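Long-range contacts in porin (Acinetobacter baumannii AB307-0294, PDB 5DL7), which probably forms a beta-barrel channel that lets small molecules cross the outer membrane, and binds calcium ions: residues D167-R172 against F295-E300; N237-F242 against L273-H278; E317-I322 against R346-E351; L228-K233 against S244-F249. All blocks are in the same frame, centred on the assembly; numbering follows the deposited sequence.

Contact 1 of 4, residues D167-R172 against F295-E300; sequences DEVRQR and FLSGTE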
# COMPACT_ATOMS: atom_id res chain seq x y z
N ASP A 167 -18.22 -4.88 -3.46
CA ASP A 167 -18.92 -3.96 -4.36
C ASP A 167 -18.80 -2.51 -3.93
O ASP A 167 -19.45 -1.76 -4.55
CB ASP A 167 -20.40 -4.32 -4.47
CG ASP A 167 -21.15 -4.32 -3.17
OD1 ASP A 167 -20.64 -4.08 -2.05
OD2 ASP A 167 -22.30 -4.83 -3.25
N GLU A 168 -18.14 -2.13 -2.82
CA GLU A 168 -17.97 -0.72 -2.53
C GLU A 168 -16.60 -0.64 -1.84
O GLU A 168 -16.17 -1.64 -1.24
CB GLU A 168 -19.07 -0.25 -1.52
CG GLU A 168 -20.43 -0.50 -1.98
CD GLU A 168 -21.40 0.12 -0.96
OE1 GLU A 168 -21.66 -0.48 0.10
OE2 GLU A 168 -21.60 1.33 -1.17
N VAL A 169 -16.08 0.56 -1.83
CA VAL A 169 -14.80 0.90 -1.25
C VAL A 169 -14.98 2.14 -0.39
O VAL A 169 -15.71 3.08 -0.80
CB VAL A 169 -13.73 1.09 -2.35
CG1 VAL A 169 -13.99 2.25 -3.30
CG2 VAL A 169 -12.31 1.26 -1.71
N ARG A 170 -14.33 2.20 0.81
CA ARG A 170 -14.30 3.47 1.51
C ARG A 170 -12.82 3.92 1.56
O ARG A 170 -12.03 3.26 2.24
CB ARG A 170 -14.86 3.26 2.90
CG ARG A 170 -14.81 4.54 3.73
CD ARG A 170 -15.82 4.69 4.82
NE ARG A 170 -15.84 3.60 5.78
CZ ARG A 170 -16.80 3.44 6.67
NH1 ARG A 170 -17.80 4.34 6.67
NH2 ARG A 170 -16.81 2.43 7.54
N GLN A 171 -12.54 4.94 0.86
CA GLN A 171 -11.17 5.43 0.65
C GLN A 171 -10.62 5.89 2.02
O GLN A 171 -11.34 6.28 2.92
CB GLN A 171 -11.02 6.46 -0.37
CG GLN A 171 -11.61 6.11 -1.75
CD GLN A 171 -10.78 4.94 -2.46
OE1 GLN A 171 -10.04 4.21 -1.83
NE2 GLN A 171 -11.21 4.63 -3.73
N ARG A 172 -9.31 5.84 2.07
CA ARG A 172 -8.64 6.21 3.33
C ARG A 172 -9.02 7.55 3.92
O ARG A 172 -9.15 7.72 5.16
CB ARG A 172 -7.05 6.15 3.05
CG ARG A 172 -6.61 7.05 2.00
CD ARG A 172 -5.35 6.49 1.31
NE ARG A 172 -4.87 7.32 0.23
CZ ARG A 172 -3.74 7.14 -0.44
NH1 ARG A 172 -3.00 6.04 -0.22
NH2 ARG A 172 -3.40 8.03 -1.36
N PHE A 295 -4.78 -0.88 -11.59
CA PHE A 295 -5.03 -1.38 -10.24
C PHE A 295 -6.17 -0.58 -9.61
O PHE A 295 -6.52 0.44 -10.21
CB PHE A 295 -3.73 -1.43 -9.37
CG PHE A 295 -2.87 -0.16 -9.44
CD1 PHE A 295 -3.13 0.88 -8.53
CD2 PHE A 295 -1.81 -0.06 -10.36
CE1 PHE A 295 -2.39 2.00 -8.57
CE2 PHE A 295 -1.09 1.08 -10.47
CZ PHE A 295 -1.39 2.15 -9.59
N LEU A 296 -6.63 -1.00 -8.49
CA LEU A 296 -7.81 -0.36 -7.88
C LEU A 296 -7.53 1.06 -7.48
O LEU A 296 -6.41 1.43 -7.10
CB LEU A 296 -8.36 -1.24 -6.75
CG LEU A 296 -8.98 -2.50 -7.25
CD1 LEU A 296 -9.16 -3.50 -6.08
CD2 LEU A 296 -10.37 -2.32 -7.83
N SER A 297 -8.58 1.85 -7.46
CA SER A 297 -8.51 3.25 -6.99
C SER A 297 -8.06 3.33 -5.54
O SER A 297 -8.39 2.45 -4.68
CB SER A 297 -9.91 3.93 -7.17
OG SER A 297 -10.89 3.26 -6.37
N GLY A 298 -7.50 4.49 -5.22
CA GLY A 298 -7.23 4.88 -3.82
C GLY A 298 -6.01 4.29 -3.13
O GLY A 298 -5.86 4.31 -1.88
N THR A 299 -5.17 3.66 -3.97
CA THR A 299 -4.05 2.84 -3.42
C THR A 299 -2.77 2.97 -4.35
O THR A 299 -2.86 3.65 -5.35
CB THR A 299 -4.48 1.38 -3.15
OG1 THR A 299 -3.46 0.72 -2.20
CG2 THR A 299 -4.70 0.70 -4.34
N GLU A 300 -1.73 2.46 -3.77
CA GLU A 300 -0.42 2.44 -4.40
C GLU A 300 -0.39 1.35 -5.39
O GLU A 300 -1.09 0.31 -5.35
CB GLU A 300 0.67 2.26 -3.28
CG GLU A 300 0.85 3.55 -2.44
CD GLU A 300 -0.41 3.93 -1.53
OE1 GLU A 300 -0.89 2.92 -0.87
OE2 GLU A 300 -0.69 5.16 -1.57
O HOH W 1 -7.92 4.87 -0.28
O HOH W 2 -1.10 7.06 -3.09

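Contact 2 of 4, residues N237-F242 against L273-H278; sequences NDQLNF and LNYQNH. With C8E ((hydroxyethyloxy)tri(ethyloxy)octane), chain F; C8E ((hydroxyethyloxy)tri(ethyloxy)octane), chain H; C8E ((hydroxyethyloxy)tri(ethyloxy)octane), chain I.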
# COMPACT_ATOMS: atom_id res chain seq x y z
N ASN A 237 24.58 -19.62 3.76
CA ASN A 237 25.42 -20.25 4.79
C ASN A 237 24.87 -19.71 6.13
O ASN A 237 23.81 -19.07 6.16
CB ASN A 237 26.89 -19.90 4.63
CG ASN A 237 27.12 -18.39 4.68
OD1 ASN A 237 26.62 -17.69 5.58
ND2 ASN A 237 27.86 -17.91 3.78
N ASP A 238 25.60 -19.92 7.21
CA ASP A 238 25.16 -19.57 8.57
C ASP A 238 25.01 -18.12 8.80
O ASP A 238 24.24 -17.72 9.63
CB ASP A 238 26.18 -20.14 9.60
CG ASP A 238 25.85 -21.57 9.99
OD1 ASP A 238 24.66 -21.95 9.79
OD2 ASP A 238 26.72 -22.29 10.52
N GLN A 239 25.65 -17.32 7.97
CA GLN A 239 25.60 -15.90 8.17
C GLN A 239 24.99 -15.07 7.00
O GLN A 239 24.69 -13.96 7.24
CB GLN A 239 27.02 -15.44 8.29
CG GLN A 239 27.72 -16.13 9.40
CD GLN A 239 29.09 -15.68 9.46
OE1 GLN A 239 29.77 -15.52 8.46
NE2 GLN A 239 29.55 -15.49 10.63
N LEU A 240 24.77 -15.61 5.79
CA LEU A 240 24.34 -14.82 4.68
C LEU A 240 23.01 -15.36 4.17
O LEU A 240 22.87 -16.56 4.01
CB LEU A 240 25.44 -14.97 3.63
CG LEU A 240 25.27 -14.25 2.31
CD1 LEU A 240 25.28 -12.76 2.67
CD2 LEU A 240 26.34 -14.57 1.26
N ASN A 241 22.01 -14.47 4.02
CA ASN A 241 20.70 -14.84 3.54
C ASN A 241 20.47 -14.13 2.21
O ASN A 241 20.97 -12.98 1.95
CB ASN A 241 19.61 -14.45 4.52
CG ASN A 241 19.80 -15.06 5.88
OD1 ASN A 241 19.96 -16.24 5.94
ND2 ASN A 241 20.11 -14.26 6.89
N PHE A 242 19.82 -14.85 1.28
CA PHE A 242 19.46 -14.31 -0.06
C PHE A 242 17.97 -14.07 -0.09
O PHE A 242 17.18 -14.94 0.19
CB PHE A 242 19.80 -15.32 -1.10
CG PHE A 242 19.16 -15.01 -2.45
CD1 PHE A 242 19.47 -13.87 -3.10
CD2 PHE A 242 18.27 -15.89 -3.01
CE1 PHE A 242 18.83 -13.49 -4.34
CE2 PHE A 242 17.65 -15.57 -4.24
CZ PHE A 242 17.93 -14.35 -4.88
N LEU A 273 21.04 -9.33 -0.49
CA LEU A 273 21.90 -10.09 0.42
C LEU A 273 21.82 -9.44 1.78
O LEU A 273 22.17 -8.23 1.93
CB LEU A 273 23.32 -10.05 -0.13
CG LEU A 273 23.45 -10.84 -1.49
CD1 LEU A 273 24.88 -10.84 -1.99
CD2 LEU A 273 23.20 -12.34 -1.15
N ASN A 274 21.60 -10.26 2.82
CA ASN A 274 21.57 -9.93 4.24
C ASN A 274 22.68 -10.56 4.98
O ASN A 274 22.84 -11.79 4.91
CB ASN A 274 20.21 -10.33 4.78
CG ASN A 274 20.09 -10.13 6.27
OD1 ASN A 274 20.39 -11.05 7.02
ND2 ASN A 274 19.77 -8.94 6.76
N TYR A 275 23.50 -9.76 5.69
CA TYR A 275 24.73 -10.20 6.35
C TYR A 275 24.88 -9.29 7.59
O TYR A 275 24.95 -8.06 7.47
CB TYR A 275 25.96 -10.04 5.43
CG TYR A 275 27.20 -10.46 6.04
CD1 TYR A 275 27.49 -11.84 6.21
CD2 TYR A 275 28.06 -9.54 6.51
CE1 TYR A 275 28.69 -12.22 6.80
CE2 TYR A 275 29.23 -9.91 7.09
CZ TYR A 275 29.51 -11.26 7.25
OH TYR A 275 30.64 -11.52 7.86
N GLN A 276 24.90 -9.86 8.78
CA GLN A 276 25.22 -9.15 10.02
C GLN A 276 24.33 -7.80 10.12
O GLN A 276 24.84 -6.70 10.50
CB GLN A 276 26.67 -8.79 10.05
CG GLN A 276 27.57 -9.99 10.16
CD GLN A 276 28.94 -9.69 10.59
OE1 GLN A 276 29.30 -8.55 10.82
NE2 GLN A 276 29.76 -10.74 10.74
N ASN A 277 23.09 -7.94 9.86
CA ASN A 277 22.01 -6.92 10.04
C ASN A 277 22.07 -5.83 8.98
O ASN A 277 21.21 -5.00 8.92
CB ASN A 277 22.23 -6.35 11.42
CG ASN A 277 21.80 -7.37 12.49
OD1 ASN A 277 20.83 -8.03 12.29
ND2 ASN A 277 22.29 -7.24 13.57
N HIS A 278 22.97 -6.00 8.02
CA HIS A 278 22.95 -5.28 6.76
C HIS A 278 22.15 -5.98 5.68
O HIS A 278 22.31 -7.17 5.57
CB HIS A 278 24.37 -5.00 6.13
CG HIS A 278 25.34 -4.40 7.06
ND1 HIS A 278 25.48 -3.05 7.23
CD2 HIS A 278 26.25 -4.98 7.91
CE1 HIS A 278 26.40 -2.82 8.14
NE2 HIS A 278 26.88 -3.97 8.60
C1 C8E F . 21.45 7.57 15.80
C2 C8E F . 22.05 6.94 14.54
C3 C8E F . 21.26 7.19 13.24
C4 C8E F . 22.07 6.60 12.08
C5 C8E F . 21.49 6.71 10.69
C6 C8E F . 22.45 6.50 9.57
C7 C8E F . 22.79 5.08 9.46
C8 C8E F . 23.59 4.87 8.28
O9 C8E F . 23.66 3.55 8.75
C10 C8E F . 24.39 2.38 8.47
C11 C8E F . 24.89 2.10 9.83
O12 C8E F . 25.64 0.89 10.12
C13 C8E F . 27.09 0.99 10.38
C14 C8E F . 27.62 -0.14 11.27
O15 C8E F . 28.64 -1.02 10.67
C16 C8E F . 28.82 -2.28 11.36
C17 C8E F . 29.69 -3.30 10.58
O18 C8E F . 29.17 -4.53 10.00
C19 C8E F . 28.52 -5.50 10.89
C20 C8E F . 27.49 -4.83 11.84
O21 C8E F . 26.29 -5.46 12.28
C1 C8E H . 20.84 5.20 -2.06
C2 C8E H . 21.18 3.77 -2.16
C3 C8E H . 22.52 3.55 -1.57
C4 C8E H . 23.02 2.20 -1.96
C5 C8E H . 24.15 1.62 -1.19
C6 C8E H . 25.19 0.77 -1.88
C7 C8E H . 25.76 -0.33 -0.96
C8 C8E H . 27.13 -0.99 -1.27
O9 C8E H . 27.37 -1.92 -0.17
C10 C8E H . 28.59 -2.65 0.01
C11 C8E H . 28.85 -2.89 1.51
O12 C8E H . 27.64 -3.11 2.28
C13 C8E H . 27.79 -3.46 3.67
C14 C8E H . 28.25 -4.91 3.84
O15 C8E H . 28.42 -5.22 5.22
C16 C8E H . 29.73 -5.78 5.58
C1 C8E I . 33.16 -0.41 -1.89
C2 C8E I . 31.72 -0.05 -1.62
C3 C8E I . 31.60 1.47 -1.54
C4 C8E I . 30.16 1.94 -1.55
C5 C8E I . 29.80 2.57 -0.22
C6 C8E I . 28.39 2.64 0.19
C7 C8E I . 28.21 2.27 1.62
C8 C8E I . 26.74 2.29 2.01
O9 C8E I . 26.63 1.19 2.94
C10 C8E I . 27.15 1.59 4.20
C11 C8E I . 27.46 0.38 4.97
O12 C8E I . 28.14 0.55 6.26
C13 C8E I . 28.73 -0.83 6.37
C14 C8E I . 29.51 -1.36 7.58
O15 C8E I . 30.55 -2.37 7.16

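Contact 3 of 4, residues E317-I322 against R346-E351; sequences EKVYSI and RYAKGE. With C8E ((hydroxyethyloxy)tri(ethyloxy)octane), chain H.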
# COMPACT_ATOMS: atom_id res chain seq x y z
N GLU A 317 7.78 1.52 -18.94
CA GLU A 317 8.81 2.04 -18.02
C GLU A 317 9.70 0.88 -17.55
O GLU A 317 9.17 -0.11 -17.05
CB GLU A 317 8.11 2.65 -16.87
CG GLU A 317 9.01 3.32 -15.85
CD GLU A 317 8.40 4.31 -14.92
OE1 GLU A 317 7.15 4.43 -14.86
OE2 GLU A 317 9.23 5.01 -14.19
N LYS A 318 10.99 1.13 -17.68
CA LYS A 318 12.04 0.27 -17.11
C LYS A 318 12.55 0.94 -15.91
O LYS A 318 12.93 2.14 -15.94
CB LYS A 318 13.19 0.09 -18.12
CG LYS A 318 12.77 -0.74 -19.31
CD LYS A 318 14.06 -0.77 -20.17
CE LYS A 318 13.83 -1.55 -21.41
NZ LYS A 318 13.16 -0.58 -22.33
N VAL A 319 12.67 0.22 -14.79
CA VAL A 319 13.10 0.76 -13.55
C VAL A 319 14.28 0.00 -12.92
O VAL A 319 14.21 -1.23 -12.93
CB VAL A 319 11.98 0.80 -12.49
CG1 VAL A 319 12.37 1.52 -11.19
CG2 VAL A 319 10.68 1.47 -12.99
N TYR A 320 15.25 0.77 -12.53
CA TYR A 320 16.51 0.24 -11.90
C TYR A 320 16.57 0.81 -10.53
O TYR A 320 16.56 2.01 -10.35
CB TYR A 320 17.75 0.65 -12.72
CG TYR A 320 17.61 0.31 -14.17
CD1 TYR A 320 16.92 1.23 -15.02
CD2 TYR A 320 18.11 -0.85 -14.72
CE1 TYR A 320 16.83 0.96 -16.36
CE2 TYR A 320 18.04 -1.08 -16.14
CZ TYR A 320 17.36 -0.18 -16.87
OH TYR A 320 17.18 -0.34 -18.26
N SER A 321 16.82 -0.04 -9.49
CA SER A 321 16.94 0.51 -8.13
C SER A 321 18.00 -0.22 -7.29
O SER A 321 18.43 -1.33 -7.61
CB SER A 321 15.59 0.42 -7.37
OG SER A 321 15.39 -0.96 -7.00
N ILE A 322 18.38 0.45 -6.29
CA ILE A 322 19.37 -0.11 -5.33
C ILE A 322 18.93 0.36 -3.94
O ILE A 322 18.38 1.42 -3.78
CB ILE A 322 20.76 0.31 -5.65
CG1 ILE A 322 21.77 -0.38 -4.70
CG2 ILE A 322 20.96 1.84 -5.63
CD1 ILE A 322 23.21 -0.22 -5.15
N ARG A 346 17.36 4.25 -0.52
CA ARG A 346 17.16 3.63 -1.78
C ARG A 346 17.04 4.61 -2.88
O ARG A 346 16.72 5.80 -2.57
CB ARG A 346 15.91 2.79 -1.70
CG ARG A 346 14.64 3.52 -1.41
CD ARG A 346 13.45 2.49 -1.38
NE ARG A 346 12.22 3.18 -0.99
CZ ARG A 346 11.04 2.62 -1.03
NH1 ARG A 346 10.84 1.29 -1.32
NH2 ARG A 346 9.99 3.36 -0.60
N TYR A 347 17.41 4.24 -4.07
CA TYR A 347 17.34 5.11 -5.23
C TYR A 347 16.64 4.26 -6.32
O TYR A 347 17.03 3.11 -6.54
CB TYR A 347 18.70 5.48 -5.68
CG TYR A 347 18.71 6.27 -7.01
CD1 TYR A 347 18.30 7.64 -7.08
CD2 TYR A 347 19.12 5.67 -8.23
CE1 TYR A 347 18.32 8.34 -8.30
CE2 TYR A 347 19.15 6.39 -9.43
CZ TYR A 347 18.72 7.68 -9.48
OH TYR A 347 18.75 8.37 -10.65
N ALA A 348 15.82 4.89 -7.08
CA ALA A 348 15.27 4.28 -8.31
C ALA A 348 15.28 5.26 -9.49
O ALA A 348 15.04 6.45 -9.25
CB ALA A 348 13.83 3.82 -8.05
N LYS A 349 15.58 4.76 -10.67
CA LYS A 349 15.33 5.51 -11.83
C LYS A 349 14.48 4.75 -12.83
O LYS A 349 14.71 3.58 -13.06
CB LYS A 349 16.65 5.85 -12.48
CG LYS A 349 17.48 4.85 -13.00
CD LYS A 349 18.58 5.49 -13.94
CE LYS A 349 19.25 4.57 -14.94
NZ LYS A 349 20.55 3.85 -14.72
N GLY A 350 13.52 5.49 -13.33
CA GLY A 350 12.63 4.98 -14.39
C GLY A 350 12.84 5.67 -15.70
O GLY A 350 13.03 6.92 -15.74
N GLU A 351 12.92 4.87 -16.77
CA GLU A 351 13.10 5.42 -18.09
C GLU A 351 12.23 4.80 -19.10
O GLU A 351 11.59 3.80 -18.86
CB GLU A 351 14.58 5.07 -18.49
CG GLU A 351 15.57 5.43 -17.64
CD GLU A 351 16.98 4.99 -18.14
OE1 GLU A 351 17.20 4.07 -19.02
OE2 GLU A 351 17.88 5.53 -17.52
C1 C8E H . 20.84 5.20 -2.06
C2 C8E H . 21.18 3.77 -2.16
C3 C8E H . 22.52 3.55 -1.57
C4 C8E H . 23.02 2.20 -1.96
C5 C8E H . 24.15 1.62 -1.19
C6 C8E H . 25.19 0.77 -1.88
C7 C8E H . 25.76 -0.33 -0.96
C8 C8E H . 27.13 -0.99 -1.27
O9 C8E H . 27.37 -1.92 -0.17
C10 C8E H . 28.59 -2.65 0.01
C11 C8E H . 28.85 -2.89 1.51
O12 C8E H . 27.64 -3.11 2.28
C13 C8E H . 27.79 -3.46 3.67
C14 C8E H . 28.25 -4.91 3.84
O15 C8E H . 28.42 -5.22 5.22
C16 C8E H . 29.73 -5.78 5.58

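Contact 4 of 4, residues L228-K233 against S244-F249; sequences LGFNGK and SDVRFF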
# COMPACT_ATOMS: atom_id res chain seq x y z
N LEU A 228 1.18 -13.70 -10.65
CA LEU A 228 2.00 -14.82 -10.18
C LEU A 228 3.18 -14.22 -9.44
O LEU A 228 3.72 -13.19 -9.92
CB LEU A 228 2.61 -15.60 -11.36
CG LEU A 228 1.55 -16.32 -12.19
CD1 LEU A 228 2.37 -16.94 -13.39
CD2 LEU A 228 0.92 -17.46 -11.39
N GLY A 229 3.61 -14.83 -8.38
CA GLY A 229 4.76 -14.23 -7.63
C GLY A 229 5.40 -15.21 -6.70
O GLY A 229 4.79 -16.23 -6.33
N PHE A 230 6.62 -14.88 -6.26
CA PHE A 230 7.22 -15.64 -5.17
C PHE A 230 8.04 -14.68 -4.35
O PHE A 230 8.46 -13.63 -4.81
CB PHE A 230 8.02 -16.79 -5.67
CG PHE A 230 9.26 -16.45 -6.44
CD1 PHE A 230 10.45 -16.14 -5.77
CD2 PHE A 230 9.28 -16.40 -7.78
CE1 PHE A 230 11.58 -15.78 -6.47
CE2 PHE A 230 10.44 -16.07 -8.51
CZ PHE A 230 11.61 -15.81 -7.85
N ASN A 231 8.27 -15.09 -3.12
CA ASN A 231 9.21 -14.37 -2.25
C ASN A 231 9.90 -15.30 -1.27
O ASN A 231 9.34 -16.30 -0.87
CB ASN A 231 8.50 -13.22 -1.53
CG ASN A 231 7.45 -13.65 -0.54
OD1 ASN A 231 6.34 -14.05 -0.90
ND2 ASN A 231 7.79 -13.56 0.79
N GLY A 232 11.15 -15.01 -0.95
CA GLY A 232 11.86 -15.91 -0.11
C GLY A 232 12.99 -15.31 0.65
O GLY A 232 13.29 -14.10 0.46
N LYS A 233 13.45 -16.10 1.58
CA LYS A 233 14.62 -15.76 2.39
C LYS A 233 15.34 -17.07 2.59
O LYS A 233 14.85 -17.97 3.33
CB LYS A 233 14.17 -15.15 3.70
CG LYS A 233 15.38 -14.94 4.64
CD LYS A 233 14.86 -14.16 5.88
CE LYS A 233 15.89 -14.05 6.99
NZ LYS A 233 15.16 -13.69 8.27
N SER A 244 14.40 -12.45 -1.81
CA SER A 244 13.79 -12.27 -3.18
C SER A 244 12.34 -11.92 -3.01
O SER A 244 11.64 -12.38 -2.10
CB SER A 244 14.01 -13.55 -4.12
OG SER A 244 13.42 -14.61 -3.40
N ASP A 245 11.85 -11.09 -3.92
CA ASP A 245 10.43 -10.82 -4.03
C ASP A 245 10.19 -10.51 -5.49
O ASP A 245 10.73 -9.47 -5.97
CB ASP A 245 10.09 -9.61 -3.22
CG ASP A 245 8.52 -9.30 -3.13
OD1 ASP A 245 7.72 -9.77 -3.89
OD2 ASP A 245 8.13 -8.83 -2.02
N VAL A 246 9.39 -11.33 -6.15
CA VAL A 246 9.18 -11.20 -7.58
C VAL A 246 7.70 -11.20 -7.83
O VAL A 246 6.97 -12.01 -7.26
CB VAL A 246 9.88 -12.33 -8.40
CG1 VAL A 246 9.49 -12.39 -9.85
CG2 VAL A 246 11.39 -12.30 -8.26
N ARG A 247 7.27 -10.29 -8.70
CA ARG A 247 5.81 -10.09 -8.95
C ARG A 247 5.57 -9.92 -10.42
O ARG A 247 6.25 -9.11 -11.08
CB ARG A 247 5.28 -8.87 -8.20
CG ARG A 247 5.46 -9.02 -6.70
CD ARG A 247 4.86 -7.80 -5.95
NE ARG A 247 5.43 -7.81 -4.55
CZ ARG A 247 5.23 -6.93 -3.62
NH1 ARG A 247 4.50 -5.89 -3.84
NH2 ARG A 247 5.83 -7.07 -2.43
N PHE A 248 4.62 -10.70 -10.94
CA PHE A 248 4.22 -10.59 -12.33
C PHE A 248 2.73 -10.39 -12.44
O PHE A 248 1.92 -11.11 -11.79
CB PHE A 248 4.49 -11.92 -13.01
CG PHE A 248 3.99 -12.00 -14.40
CD1 PHE A 248 4.51 -11.20 -15.41
CD2 PHE A 248 2.93 -12.82 -14.73
CE1 PHE A 248 4.00 -11.39 -16.76
CE2 PHE A 248 2.40 -12.91 -16.08
CZ PHE A 248 2.95 -12.18 -17.02
N PHE A 249 2.34 -9.37 -13.22
CA PHE A 249 0.92 -9.05 -13.53
C PHE A 249 0.65 -9.17 -14.97
O PHE A 249 1.47 -8.73 -15.79
CB PHE A 249 0.58 -7.60 -12.98
CG PHE A 249 0.65 -7.43 -11.52
CD1 PHE A 249 1.85 -7.07 -10.98
CD2 PHE A 249 -0.45 -7.55 -10.77
CE1 PHE A 249 2.02 -6.87 -9.61
CE2 PHE A 249 -0.33 -7.32 -9.37
CZ PHE A 249 0.90 -6.98 -8.82

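Contact 1 of 4, residues D167-R172 against F295-E300
Q171 and G298 bring the two backbones closest, their CA atoms 6.0 Å apart where strand 159-170 gives way to loop, and the touching runs diverge by 44°. R172 carries the charged part of the contact. Its chain is extended from CG to NE, and NH1 forms a salt bridge to OE2 of E300 at 2.8 Å, meeting the syn lone pair of that oxygen almost exactly in the guanidinium plane. Guanidinium and carboxylate are nearly coplanar, 20° apart. S137 reinforces the pair, its OG bonding both NH1 of R172 and OE1 of E300, while a water joins R172 NH2 to E300 OE2. G298 O lies over one guanidinium face, 3.5 Å above the plane and offset toward the rim. Beside it, Q171 is bent at chi2 (-68°), and its NE2 makes a weak hydrogen bond to S297 OG at 3.0 Å. The OE1 of Q171 rests 3.5 Å from G298 CA, accepts a bond from Q144, and accepts another from a second water that also donates to G298 O and accepts from R172 N. The contact fastens the long loop between strands 278-288 and 318-327 to the end of a wall strand, consistent with the inward-folded loops that narrow OprD-family pores. V169 and L296 both pack on Y146 of strand 145-147, one of the strands paired with 159-170.

Contact 2 of 4, residues N237-F242 against L273-H278
The side-chain amides of N241 and N274 bond to each other directly across two antiparallel strands, at a hydrogen-bonded residue pair. They lie side by side, pointing the same way, with planes 20° apart. N241 ND2 donates to N274 OD1 at 3.2 Å, the acceptor lying in the amide plane of N241, and N274 ND2 turns to T279 OG1, consistent with the modelled orientation of the second amide. Beneath them the backbones exchange two further bonds, N241 N to N274 O and N274 N to N241 O, both 2.9 Å. This is the open end of the beta hairpin of strands 240-253 and 263-275, away from their connecting loop; beyond it a type I' turn from Y275 to H278 reverses the chain tightly into strand 278-288. On the other sheet face, chi1 (180°) sets L240 CG anti to the backbone N and chi2 (64°) places CD1, 3.9 Å from Y275 CB, the two side chains crossing at about a right angle. Q239 runs alongside the tyrosine, its amide nearly perpendicular to the ring and OE1 3.8 Å from Y275 CE1. N237 OD1 accepts from Q239 N, an Asx turn, and also from L240 N, completing an Asx motif. Detergent gathers at the turn: H278 NE2 donates to O18 of the chain F molecule at 2.7 Å, and O15 of the chain H molecule lies over one imidazole face, while ND1 is bonded to Y324 OH.

Contact 3 of 4, residues E317-I322 against R346-E351
K349 reaches Y320 through two torsions: chi1 (65°) sets CG in the crowded position between the backbone N and the carbonyl carbon, and a bend at chi4 (-95°) turns NZ toward the ring. The ammonium makes an off-centre cation-pi contact, NZ lying 5.0 Å from the centroid of the Y320 ring and 28° off its normal. Lower down, K349 CE passes 4.1 Å from Y320 CD1, while K349 O sits at the ring edge. E351 crosses the tyrosine at about a right angle and brings OE1 to within 4.1 Å of CE1. Three hydrogen-bonded pairs, K318 with E351, Y320 with K349 and I322 with Y347, join the antiparallel backbones through six bonds. On the reverse face V319, S321, A348 and G350 are small; V319 CG1 meets A348 CB at 4.2 Å, and the end of the E317 side chain brings OE2 to 3.4 Å from G350 CA. That same OE2 lies close to the carboxylate of E365, which would tend to raise the proton affinity of one or both groups. I322 touches detergent, its CD1 3.9 Å from C6 of the chain H molecule. The pair forms part of the barrel wall, strand 278-288 flanking 317-322 and strand 363-375 flanking 346-351. L305 and F307 of the preceding loop cover V319, S321 and A348, and R346 extends on that side to D306 and E369; Y320 meets Y284 of strand 278-288 edge-to-face.

Contact 4 of 4, residues L228-K233 against S244-F249
V246 covers one face of the F230 ring, its CB 3.8 Å above the plane and offset toward the rim, in a CH-pi contact 20° off the ring normal. CG2 of the same valine presses in further, 3.5 Å from F230 CZ. At the ring edge, near its plane, S244 OG stands 3.8 Å from CE1. F230 and V246 lie side by side pointing the same way, and chi1 of the phenylalanine (67°) sets CG between the backbone N and the carbonyl carbon. Farther along the same side of the sheet, L228 CD1 approaches the F248 ring obliquely. The second flat group, the R247 guanidinium, faces the other way and grips D245 of its own strand side-on: NE bonds OD1 at 3.1 Å and NH2 bonds OD2 at 2.9 Å. Both nitrogens come from above the carboxylate plane. R247 NH1 is left to hold P302 O of the loop inside the barrel, while N231, whose CB lies 3.3 Å from S244 O, sends OD1 to R211. Three hydrogen-bonded pairs, L228 with F248, F230 with V246 and G232 with S244, zip the antiparallel backbones with six bonds. At the non-hydrogen-bonded pair of G229 and R247 the glycine CA nears V246 O at 3.2 Å. The alternation along each strand, largely apolar side chains on one side and polar ones on the other, is characteristic of a transmembrane beta-barrel hairpin, here strands 223-235 and 240-253. Strand 210-219 adjoins it on one side, with L212 and Y210 against F230, and strand 263-275 on the other, where F271 packs on S244 and V246.

Contacts 2, 3 and 4 join neighbouring strands of the barrel wall, whereas contact 1 ties a loop to the wall from within. Contacts 2 and 4 share strand 240-253 and touch, N241 CG lying 4.2 Å from K233 CE. Contact 1 does not touch the others, its nearest atoms being about 7 Å from contact 4 and about 9 Å from contact 3. Its loop nevertheless reaches both, through P302 against R247 and L305 against V319 and S321. Contacts 2 and 3, with nearest atoms about 10 Å apart, meet the same chain H detergent molecule. The side chain of Q171 in contact 1 is about 14 Å from a calcium ion.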